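Local atomic coordinates of HDLP (histone deacetylase-like protein) (Aquifex aeolicus, PDB entry 1C3S), a protein that probably works as a zinc-dependent deacetylase of the histone deacetylase family, binding a zinc ion at its active site. Residues K5-L10 / N121-P126; H132-R137 / H171-Q176; L163-D168 / E249-Q254. The protein carries 2 engineered substitutions. All coordinates share one frame; numbering follows the deposited sequence.

Contact 1: residues K5-L10 / N121-P126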
loop_
_atom_site.group_PDB
_atom_site.type_symbol
_atom_site.label_atom_id
_atom_site.label_comp_id
_atom_site.label_asym_id
_atom_site.label_seq_id
_atom_site.Cartn_x
_atom_site.Cartn_y
_atom_site.Cartn_z
ATOM N N LYS A 5 11.310 -12.879 4.359
ATOM C CA LYS A 5 10.132 -13.218 5.142
ATOM C C LYS A 5 8.858 -12.530 4.702
ATOM O O LYS A 5 8.878 -11.396 4.238
ATOM C CB LYS A 5 10.375 -12.853 6.606
ATOM C CG LYS A 5 11.598 -13.479 7.238
ATOM C CD LYS A 5 11.458 -14.975 7.342
ATOM C CE LYS A 5 12.591 -15.543 8.165
ATOM N NZ LYS A 5 12.407 -16.991 8.318
ATOM N N LEU A 6 7.741 -13.216 4.864
ATOM C CA LEU A 6 6.459 -12.623 4.530
ATOM C C LEU A 6 5.757 -12.508 5.873
ATOM O O LEU A 6 5.674 -13.477 6.623
ATOM C CB LEU A 6 5.647 -13.523 3.596
ATOM C CG LEU A 6 4.343 -12.959 3.004
ATOM C CD1 LEU A 6 3.556 -14.079 2.338
ATOM C CD2 LEU A 6 3.483 -12.360 4.081
ATOM N N ILE A 7 5.264 -11.325 6.193
ATOM C CA ILE A 7 4.581 -11.147 7.459
ATOM C C ILE A 7 3.087 -11.243 7.294
ATOM O O ILE A 7 2.504 -10.476 6.556
ATOM C CB ILE A 7 4.923 -9.812 8.066
ATOM C CG1 ILE A 7 6.426 -9.766 8.309
ATOM C CG2 ILE A 7 4.130 -9.620 9.362
ATOM C CD1 ILE A 7 6.898 -8.503 8.911
ATOM N N GLY A 8 2.460 -12.186 7.978
ATOM C CA GLY A 8 1.025 -12.313 7.835
ATOM C C GLY A 8 0.352 -13.327 8.728
ATOM O O GLY A 8 0.987 -13.949 9.566
ATOM N N THR A 9 -0.954 -13.475 8.526
ATOM C CA THR A 9 -1.791 -14.401 9.285
ATOM C C THR A 9 -3.145 -14.545 8.582
ATOM O O THR A 9 -3.549 -13.657 7.840
ATOM C CB THR A 9 -2.020 -13.882 10.725
ATOM O OG1 THR A 9 -2.882 -14.776 11.435
ATOM C CG2 THR A 9 -2.640 -12.506 10.697
ATOM N N LEU A 10 -3.827 -15.669 8.792
ATOM C CA LEU A 10 -5.139 -15.875 8.187
ATOM C C LEU A 10 -6.209 -15.216 9.044
ATOM O O LEU A 10 -7.387 -15.260 8.707
ATOM C CB LEU A 10 -5.493 -17.367 8.049
ATOM C CG LEU A 10 -4.727 -18.305 7.115
ATOM C CD1 LEU A 10 -4.705 -17.750 5.681
ATOM C CD2 LEU A 10 -3.334 -18.466 7.647
ATOM N N ASN A 121 17.576 -8.809 7.008
ATOM C CA ASN A 121 16.672 -9.591 6.151
ATOM C C ASN A 121 15.706 -8.787 5.275
ATOM O O ASN A 121 15.606 -7.567 5.383
ATOM C CB ASN A 121 15.847 -10.565 6.984
ATOM C CG ASN A 121 16.700 -11.571 7.697
ATOM O OD1 ASN A 121 17.500 -11.220 8.551
ATOM N ND2 ASN A 121 16.536 -12.829 7.353
ATOM N N VAL A 122 14.990 -9.505 4.412
ATOM C CA VAL A 122 14.008 -8.925 3.497
ATOM C C VAL A 122 12.611 -9.362 3.927
ATOM O O VAL A 122 12.332 -10.555 4.076
ATOM C CB VAL A 122 14.264 -9.392 2.049
ATOM C CG1 VAL A 122 13.194 -8.878 1.138
ATOM C CG2 VAL A 122 15.619 -8.897 1.588
ATOM N N ALA A 123 11.739 -8.384 4.133
ATOM C CA ALA A 123 10.385 -8.649 4.574
ATOM C C ALA A 123 9.391 -7.869 3.773
ATOM O O ALA A 123 9.686 -6.812 3.236
ATOM C CB ALA A 123 10.237 -8.303 6.035
ATOM N N PHE A 124 8.191 -8.411 3.705
ATOM C CA PHE A 124 7.105 -7.796 2.987
ATOM C C PHE A 124 5.897 -7.980 3.868
ATOM O O PHE A 124 5.565 -9.097 4.258
ATOM C CB PHE A 124 6.902 -8.503 1.636
ATOM C CG PHE A 124 5.653 -8.080 0.886
ATOM C CD1 PHE A 124 5.318 -6.739 0.745
ATOM C CD2 PHE A 124 4.851 -9.037 0.248
ATOM C CE1 PHE A 124 4.204 -6.357 -0.027
ATOM C CE2 PHE A 124 3.745 -8.663 -0.521
ATOM C CZ PHE A 124 3.423 -7.326 -0.659
ATOM N N ASN A 125 5.276 -6.863 4.217
ATOM C CA ASN A 125 4.058 -6.865 5.009
ATOM C C ASN A 125 2.932 -6.342 4.127
ATOM O O ASN A 125 2.719 -5.132 4.002
ATOM C CB ASN A 125 4.199 -5.994 6.242
ATOM C CG ASN A 125 2.874 -5.732 6.902
ATOM O OD1 ASN A 125 2.061 -6.638 7.036
ATOM N ND2 ASN A 125 2.652 -4.499 7.339
ATOM N N PRO A 126 2.210 -7.264 3.479
ATOM C CA PRO A 126 1.088 -7.010 2.580
ATOM C C PRO A 126 -0.107 -6.275 3.206
ATOM O O PRO A 126 -0.916 -5.669 2.492
ATOM C CB PRO A 126 0.726 -8.419 2.111
ATOM C CG PRO A 126 1.093 -9.279 3.304
ATOM C CD PRO A 126 2.468 -8.711 3.557
HETATM O O HOH W 1 0.472 -8.676 7.242
#

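Contact 2: residues H132-R137 / H171-Q176. With SHH (octanedioic acid hydroxyamide phenylamide), chain C.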
loop_
_atom_site.group_PDB
_atom_site.type_symbol
_atom_site.label_atom_id
_atom_site.label_comp_id
_atom_site.label_asym_id
_atom_site.label_seq_id
_atom_site.Cartn_x
_atom_site.Cartn_y
_atom_site.Cartn_z
ATOM N N HIS A 132 -3.452 6.659 4.415
ATOM C CA HIS A 132 -4.350 7.803 4.495
ATOM C C HIS A 132 -4.634 8.384 5.882
ATOM O O HIS A 132 -4.886 9.583 6.007
ATOM C CB HIS A 132 -5.693 7.450 3.842
ATOM C CG HIS A 132 -5.640 7.280 2.353
ATOM N ND1 HIS A 132 -5.193 8.275 1.508
ATOM C CD2 HIS A 132 -6.078 6.277 1.552
ATOM C CE1 HIS A 132 -5.364 7.890 0.255
ATOM N NE2 HIS A 132 -5.899 6.683 0.253
ATOM N N ALA A 133 -4.608 7.551 6.917
ATOM C CA ALA A 133 -4.947 8.004 8.262
ATOM C C ALA A 133 -4.138 9.188 8.773
ATOM O O ALA A 133 -2.926 9.266 8.555
ATOM C CB ALA A 133 -4.830 6.863 9.223
ATOM N N PHE A 134 -4.804 10.116 9.455
ATOM C CA PHE A 134 -4.082 11.263 9.990
ATOM C C PHE A 134 -3.775 11.043 11.458
ATOM O O PHE A 134 -4.174 10.052 12.046
ATOM C CB PHE A 134 -4.863 12.573 9.813
ATOM C CG PHE A 134 -5.110 12.950 8.386
ATOM C CD1 PHE A 134 -6.314 12.662 7.777
ATOM C CD2 PHE A 134 -4.137 13.604 7.644
ATOM C CE1 PHE A 134 -6.546 13.024 6.439
ATOM C CE2 PHE A 134 -4.361 13.965 6.313
ATOM C CZ PHE A 134 -5.567 13.672 5.721
ATOM N N LYS A 135 -3.046 11.978 12.033
ATOM C CA LYS A 135 -2.646 11.917 13.420
ATOM C C LYS A 135 -3.823 11.622 14.367
ATOM O O LYS A 135 -3.679 10.848 15.315
ATOM C CB LYS A 135 -1.943 13.234 13.765
ATOM C CG LYS A 135 -1.427 13.364 15.168
ATOM C CD LYS A 135 -0.555 14.610 15.282
ATOM C CE LYS A 135 0.840 14.418 14.636
ATOM N NZ LYS A 135 1.742 13.498 15.428
ATOM N N SER A 136 -4.984 12.211 14.100
ATOM C CA SER A 136 -6.151 11.989 14.948
ATOM C C SER A 136 -7.407 11.848 14.088
ATOM O O SER A 136 -8.448 12.430 14.396
ATOM C CB SER A 136 -6.328 13.174 15.898
ATOM O OG SER A 136 -5.095 13.511 16.506
ATOM N N ARG A 137 -7.334 11.062 13.023
ATOM C CA ARG A 137 -8.498 10.957 12.164
ATOM C C ARG A 137 -8.502 9.800 11.176
ATOM O O ARG A 137 -7.491 9.501 10.546
ATOM C CB ARG A 137 -8.649 12.299 11.440
ATOM C CG ARG A 137 -9.584 12.350 10.264
ATOM C CD ARG A 137 -9.658 13.790 9.811
ATOM N NE ARG A 137 -10.369 14.601 10.795
ATOM C CZ ARG A 137 -11.694 14.689 10.861
ATOM N NH1 ARG A 137 -12.445 14.015 9.992
ATOM N NH2 ARG A 137 -12.259 15.441 11.800
ATOM N N HIS A 171 -2.987 9.034 -3.665
ATOM C CA HIS A 171 -2.059 9.838 -2.878
ATOM C C HIS A 171 -2.116 9.465 -1.409
ATOM O O HIS A 171 -3.177 9.308 -0.830
ATOM C CB HIS A 171 -2.411 11.317 -3.041
ATOM C CG HIS A 171 -1.697 12.234 -2.093
ATOM N ND1 HIS A 171 -0.324 12.353 -2.057
ATOM C CD2 HIS A 171 -2.173 13.117 -1.185
ATOM C CE1 HIS A 171 0.015 13.269 -1.169
ATOM N NE2 HIS A 171 -1.088 13.748 -0.629
ATOM N N CYS A 172 -0.952 9.338 -0.804
ATOM C CA CYS A 172 -0.835 8.996 0.596
ATOM C C CYS A 172 -0.930 10.251 1.432
ATOM O O CYS A 172 -0.005 10.556 2.174
ATOM C CB CYS A 172 0.530 8.345 0.812
ATOM S SG CYS A 172 1.899 9.331 0.111
ATOM N N ASP A 173 -2.034 10.979 1.333
ATOM C CA ASP A 173 -2.196 12.232 2.096
ATOM C C ASP A 173 -1.886 12.140 3.588
ATOM O O ASP A 173 -1.505 13.141 4.213
ATOM C CB ASP A 173 -3.605 12.791 1.930
ATOM C CG ASP A 173 -4.681 11.783 2.302
ATOM O OD1 ASP A 173 -5.853 12.218 2.444
ATOM O OD2 ASP A 173 -4.359 10.571 2.433
ATOM N N GLY A 174 -2.059 10.954 4.166
ATOM C CA GLY A 174 -1.761 10.786 5.575
ATOM C C GLY A 174 -0.268 10.845 5.802
ATOM O O GLY A 174 0.204 11.472 6.743
ATOM N N VAL A 175 0.485 10.196 4.920
ATOM C CA VAL A 175 1.936 10.161 5.028
ATOM C C VAL A 175 2.497 11.538 4.727
ATOM O O VAL A 175 3.474 11.968 5.334
ATOM C CB VAL A 175 2.543 9.143 4.048
ATOM C CG1 VAL A 175 4.035 8.975 4.322
ATOM C CG2 VAL A 175 1.810 7.806 4.165
ATOM N N GLN A 176 1.862 12.237 3.798
ATOM C CA GLN A 176 2.304 13.580 3.441
ATOM C C GLN A 176 2.183 14.575 4.594
ATOM O O GLN A 176 3.150 15.235 4.956
ATOM C CB GLN A 176 1.517 14.100 2.240
ATOM C CG GLN A 176 1.864 15.536 1.899
ATOM C CD GLN A 176 1.275 15.988 0.586
ATOM O OE1 GLN A 176 1.636 15.474 -0.471
ATOM N NE2 GLN A 176 0.360 16.956 0.641
HETATM O O1 SHH C . -5.115 3.899 -1.728
HETATM O O2 SHH C . -7.580 2.580 -1.868
HETATM N N1 SHH C . -6.286 4.194 -1.009
HETATM C C1 SHH C . -7.487 3.707 -1.456
HETATM C C2 SHH C . -8.573 4.659 -1.584
HETATM C C3 SHH C . -9.742 4.410 -0.641
HETATM C C4 SHH C . -10.811 5.468 -0.805
HETATM C C5 SHH C . -11.823 5.004 -1.825
HETATM C C6 SHH C . -13.098 5.730 -1.450
HETATM C C7 SHH C . -14.034 5.841 -2.633
HETATM C C8 SHH C . -15.236 4.970 -2.412
HETATM O O3 SHH C . -16.005 5.061 -1.468
HETATM N N2 SHH C . -15.388 4.078 -3.410
HETATM C C9 SHH C . -16.226 2.827 -3.546
HETATM C C10 SHH C . -16.137 2.143 -4.809
HETATM C C11 SHH C . -16.920 0.922 -5.041
HETATM C C12 SHH C . -17.794 0.395 -4.045
HETATM C C13 SHH C . -17.884 1.123 -2.769
HETATM C C14 SHH C . -17.091 2.345 -2.494
#

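Contact 3: residues L163-D168 / E249-Q254. With ZN (zinc ion), chain B; SHH (octanedioic acid hydroxyamide phenylamide), chain C.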
loop_
_atom_site.group_PDB
_atom_site.type_symbol
_atom_site.label_atom_id
_atom_site.label_comp_id
_atom_site.label_asym_id
_atom_site.label_seq_id
_atom_site.Cartn_x
_atom_site.Cartn_y
_atom_site.Cartn_z
ATOM N N LEU A 163 13.270 7.461 3.418
ATOM C CA LEU A 163 12.559 7.635 2.165
ATOM C C LEU A 163 11.307 6.791 2.116
ATOM O O LEU A 163 11.273 5.675 2.613
ATOM C CB LEU A 163 13.458 7.280 0.976
ATOM C CG LEU A 163 12.801 7.270 -0.414
ATOM C CD1 LEU A 163 12.042 8.564 -0.624
ATOM C CD2 LEU A 163 13.877 7.058 -1.498
ATOM N N TYR A 164 10.274 7.345 1.506
ATOM C CA TYR A 164 9.019 6.648 1.371
ATOM C C TYR A 164 8.472 6.801 -0.042
ATOM O O TYR A 164 8.228 7.906 -0.508
ATOM C CB TYR A 164 8.018 7.202 2.376
ATOM C CG TYR A 164 6.695 6.512 2.303
ATOM C CD1 TYR A 164 6.556 5.190 2.715
ATOM C CD2 TYR A 164 5.583 7.171 1.785
ATOM C CE1 TYR A 164 5.340 4.539 2.616
ATOM C CE2 TYR A 164 4.354 6.525 1.678
ATOM C CZ TYR A 164 4.235 5.214 2.095
ATOM O OH TYR A 164 3.010 4.601 2.000
ATOM N N ILE A 165 8.281 5.678 -0.715
ATOM C CA ILE A 165 7.755 5.653 -2.082
ATOM C C ILE A 165 6.405 4.905 -2.066
ATOM O O ILE A 165 6.316 3.756 -1.634
ATOM C CB ILE A 165 8.733 4.923 -3.016
ATOM C CG1 ILE A 165 10.095 5.629 -2.987
ATOM C CG2 ILE A 165 8.148 4.824 -4.420
ATOM C CD1 ILE A 165 11.240 4.799 -3.595
ATOM N N ASP A 166 5.368 5.564 -2.558
ATOM C CA ASP A 166 4.028 5.017 -2.575
ATOM C C ASP A 166 3.603 4.804 -4.041
ATOM O O ASP A 166 3.475 5.760 -4.805
ATOM C CB ASP A 166 3.121 6.029 -1.860
ATOM C CG ASP A 166 1.723 5.509 -1.584
ATOM O OD1 ASP A 166 0.968 5.263 -2.545
ATOM O OD2 ASP A 166 1.380 5.360 -0.386
ATOM N N LEU A 167 3.398 3.555 -4.444
ATOM C CA LEU A 167 2.997 3.297 -5.819
ATOM C C LEU A 167 1.521 2.952 -5.877
ATOM O O LEU A 167 1.017 2.530 -6.901
ATOM C CB LEU A 167 3.818 2.165 -6.431
ATOM C CG LEU A 167 5.341 2.256 -6.312
ATOM C CD1 LEU A 167 5.958 1.067 -7.045
ATOM C CD2 LEU A 167 5.850 3.560 -6.868
ATOM N N ASP A 168 0.838 3.142 -4.757
ATOM C CA ASP A 168 -0.581 2.887 -4.678
ATOM C C ASP A 168 -1.224 3.911 -5.590
ATOM O O ASP A 168 -0.747 5.039 -5.687
ATOM C CB ASP A 168 -1.076 3.135 -3.272
ATOM C CG ASP A 168 -2.454 2.612 -3.053
ATOM O OD1 ASP A 168 -2.551 1.459 -2.590
ATOM O OD2 ASP A 168 -3.424 3.335 -3.361
ATOM N N GLU A 249 19.000 6.502 3.996
ATOM C CA GLU A 249 19.697 5.602 4.908
ATOM C C GLU A 249 18.851 4.343 4.856
ATOM O O GLU A 249 19.343 3.217 5.008
ATOM C CB GLU A 249 19.669 6.142 6.333
ATOM C CG GLU A 249 20.260 7.530 6.501
ATOM C CD GLU A 249 20.233 8.011 7.941
ATOM O OE1 GLU A 249 19.141 8.083 8.536
ATOM O OE2 GLU A 249 21.309 8.320 8.482
ATOM N N VAL A 250 17.556 4.569 4.648
ATOM C CA VAL A 250 16.560 3.507 4.557
ATOM C C VAL A 250 15.368 4.061 3.796
ATOM O O VAL A 250 15.198 5.280 3.735
ATOM C CB VAL A 250 16.068 3.072 5.944
ATOM C CG1 VAL A 250 15.414 4.254 6.646
ATOM C CG2 VAL A 250 15.089 1.891 5.810
ATOM N N TYR A 251 14.565 3.182 3.201
ATOM C CA TYR A 251 13.375 3.630 2.482
ATOM C C TYR A 251 12.302 2.564 2.562
ATOM O O TYR A 251 12.606 1.374 2.677
ATOM C CB TYR A 251 13.678 3.932 1.000
ATOM C CG TYR A 251 13.734 2.710 0.100
ATOM C CD1 TYR A 251 12.555 2.079 -0.334
ATOM C CD2 TYR A 251 14.964 2.144 -0.269
ATOM C CE1 TYR A 251 12.600 0.920 -1.099
ATOM C CE2 TYR A 251 15.019 0.984 -1.036
ATOM C CZ TYR A 251 13.835 0.375 -1.443
ATOM O OH TYR A 251 13.884 -0.802 -2.155
ATOM N N LEU A 252 11.051 3.000 2.506
ATOM C CA LEU A 252 9.931 2.085 2.522
ATOM C C LEU A 252 9.180 2.218 1.215
ATOM O O LEU A 252 9.107 3.290 0.626
ATOM C CB LEU A 252 8.992 2.367 3.695
ATOM C CG LEU A 252 9.560 2.104 5.082
ATOM C CD1 LEU A 252 10.370 3.293 5.520
ATOM C CD2 LEU A 252 8.443 1.859 6.059
ATOM N N LEU A 253 8.615 1.118 0.758
ATOM C CA LEU A 253 7.886 1.115 -0.491
ATOM C C LEU A 253 6.513 0.510 -0.225
ATOM O O LEU A 253 6.424 -0.564 0.361
ATOM C CB LEU A 253 8.669 0.271 -1.505
ATOM C CG LEU A 253 8.206 0.071 -2.937
ATOM C CD1 LEU A 253 8.201 1.398 -3.688
ATOM C CD2 LEU A 253 9.144 -0.933 -3.594
ATOM N N GLN A 254 5.444 1.202 -0.618
ATOM C CA GLN A 254 4.112 0.652 -0.413
ATOM C C GLN A 254 3.723 0.191 -1.802
ATOM O O GLN A 254 3.911 0.920 -2.781
ATOM C CB GLN A 254 3.131 1.703 0.133
ATOM C CG GLN A 254 2.229 2.351 -0.901
ATOM C CD GLN A 254 0.811 1.806 -0.896
ATOM O OE1 GLN A 254 0.035 2.036 0.032
ATOM N NE2 GLN A 254 0.473 1.080 -1.935
HETATM ZN ZN ZN B . -5.327 3.036 -3.338
HETATM O O1 SHH C . -5.115 3.899 -1.728
HETATM O O2 SHH C . -7.580 2.580 -1.868
HETATM N N1 SHH C . -6.286 4.194 -1.009
HETATM C C1 SHH C . -7.487 3.707 -1.456
HETATM C C2 SHH C . -8.573 4.659 -1.584
HETATM C C3 SHH C . -9.742 4.410 -0.641
HETATM C C4 SHH C . -10.811 5.468 -0.805
HETATM C C5 SHH C . -11.823 5.004 -1.825
HETATM C C6 SHH C . -13.098 5.730 -1.450
HETATM C C7 SHH C . -14.034 5.841 -2.633
HETATM C C8 SHH C . -15.236 4.970 -2.412
HETATM O O3 SHH C . -16.005 5.061 -1.468
HETATM N N2 SHH C . -15.388 4.078 -3.410
HETATM C C9 SHH C . -16.226 2.827 -3.546
HETATM C C10 SHH C . -16.137 2.143 -4.809
HETATM C C11 SHH C . -16.920 0.922 -5.041
HETATM C C12 SHH C . -17.794 0.395 -4.045
HETATM C C13 SHH C . -17.884 1.123 -2.769
HETATM C C14 SHH C . -17.091 2.345 -2.494
#

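Contact 1: residues K5-L10 / N121-P126
Leu6 and Pro126 meet where the two segments begin to part, with methyl CD2 of Leu6 3.8 Å from CD of Pro126. The two side chains cross at about a right angle, and the methyl reaches the proline because CG of Leu6 is turned anti to the backbone N (chi1 -172°). The same proline carbon CD also lies 3.5 Å from the carbonyl O of Ile7, so that one ring carbon packs against both an apolar branch and a backbone oxygen. With an alanine here, CG and CD of the ring would be missing, which would probably open a gap beside the Leu6 methyl and the Ile7 carbonyl. Beneath this packing runs a parallel backbone ladder. Lys5 N donates to Val122 O at 2.6 Å, and Phe124 N returns a bond to Lys5 O at 3.1 Å, noticeably bent (139°). The third, from Ile7 N to Phe124 O at 3.0 Å, is almost straight (177°). Strands 4-8 and 122-125 are thus neighbours in the parallel sheet of the arginase-deacetylase alpha/beta fold, and Leu6 and Phe124 share one of its faces while Lys5 and Ala123 share the other. On the latter side, CD1 of Ile7 comes within 4.4 Å of Ala123 CB. Past Phe124, a water donates to Ile7 O at 2.8 Å and also to OD1 of Asn125 at 2.6 Å, joining the segments where they share no direct hydrogen bond. ND2 of Asn125 is anchored in turn on Ala106 O of helix 98-118, the helix that also packs against Ile7. Helices 28-37 and 299-313 cover the face bearing Leu6 and Phe124, with Trp306 meeting the Phe124 ring edge-to-face.

Contact 2: residues H132-R137 / H171-Q176
Two torsions bring His132 and Asp173 together: CG of His132 stands anti to its carbonyl carbon, beside the backbone N, and CG of Asp173 takes the crowded position between backbone N and carbonyl carbon (chi1 55°). The result is a 2.6 Å hydrogen bond from His132 ND1 to Asp173 OD2, nearly straight at 171°. The oxygen lies at the imidazole edge, in the ring plane, whereas the donor approaches on its syn side from clearly above the carboxylate plane; ring and carboxylate are 84° apart. The bond fixes the ring's rotation and leaves NE2 to accept a hydrogen bond from N1 of the bound hydroxamate, 2.8 Å away. This is the His-carboxylate pair of the histone deacetylase pocket, with His131 as a second histidine bonded to the same ligand. Asp173 opens helix 173-179 just after the N-cap Cys172, and its other oxygen, OD1, is held by Asn139 ND2. Next along that helix, Gly174 lets the loop come very close, with its CA 4.1 Å from His132 CA; a CB there would clash with Ala133 O. Phe134 brings its CZ to 3.6 Å from Asp173 OD1, the two side chains crossing at about a right angle.

Contact 3: residues L163-D168 / E249-Q254
OD2 of Asp166, set against CG of Gln254 at 3.2 Å, is gripped by two donors: Tyr164 OH at 3.0 Å, on the anti side of the carboxylate, and ND1 of His131. The Asp166 carboxylate and the Gln254 amide are stacked with their planes 29° apart, and the Tyr164 hydroxyl OH also rests 3.4 Å from Gln254 CB. These side chains share one face of two parallel strands whose backbones exchange five hydrogen bonds, the shortest from Leu252 N to Leu163 O (2.7 Å) and the last from Leu167 N to Gln254 O. On the opposite face, which carries Leu163, Tyr251, Ile165 and Leu253, CD1 of Leu253 lies 3.5 Å from CG2 of Ile165, and helix 272-286 covers both residues. Beyond the strand end, CG of Asp168 points anti to the backbone N (chi1 -168°), and its OD2 binds the zinc ion at 1.9 Å. OD1 is held by the backbone N of Gly295, which should limit rotation of the carboxylate. His170, Asp258 and the hydroxamate O1 of the inhibitor, 1.8 Å from the zinc, complete the coordination. Metal ligands carried just past the C-terminal end of a central parallel strand are characteristic of the metal site of the arginase-deacetylase fold.

In the fold
Contacts 1 and 3 belong to the same eight-stranded parallel sheet, with their centres 16 Å apart and strand 290-292 lying between 122-125 and 250-254. Contact 1 closes along the chain before either of the others opens, whereas contacts 2 and 3 alternate their segments. Strand 162-166 is followed, after a short loop with the zinc ligands Asp168 and His170, by helix 173-179, and the two contacts touch: Cys172 CB is 3.3 Å from Asp166 OD2, and Val175 packs on Tyr164. Their centres are 15 Å apart, yet both reach the bound hydroxamate, contact 2 through His132 and contact 3 at the zinc. Contact 1, with the side chain of Phe124 about 14 Å from the zinc, lies in the sheet away from that site.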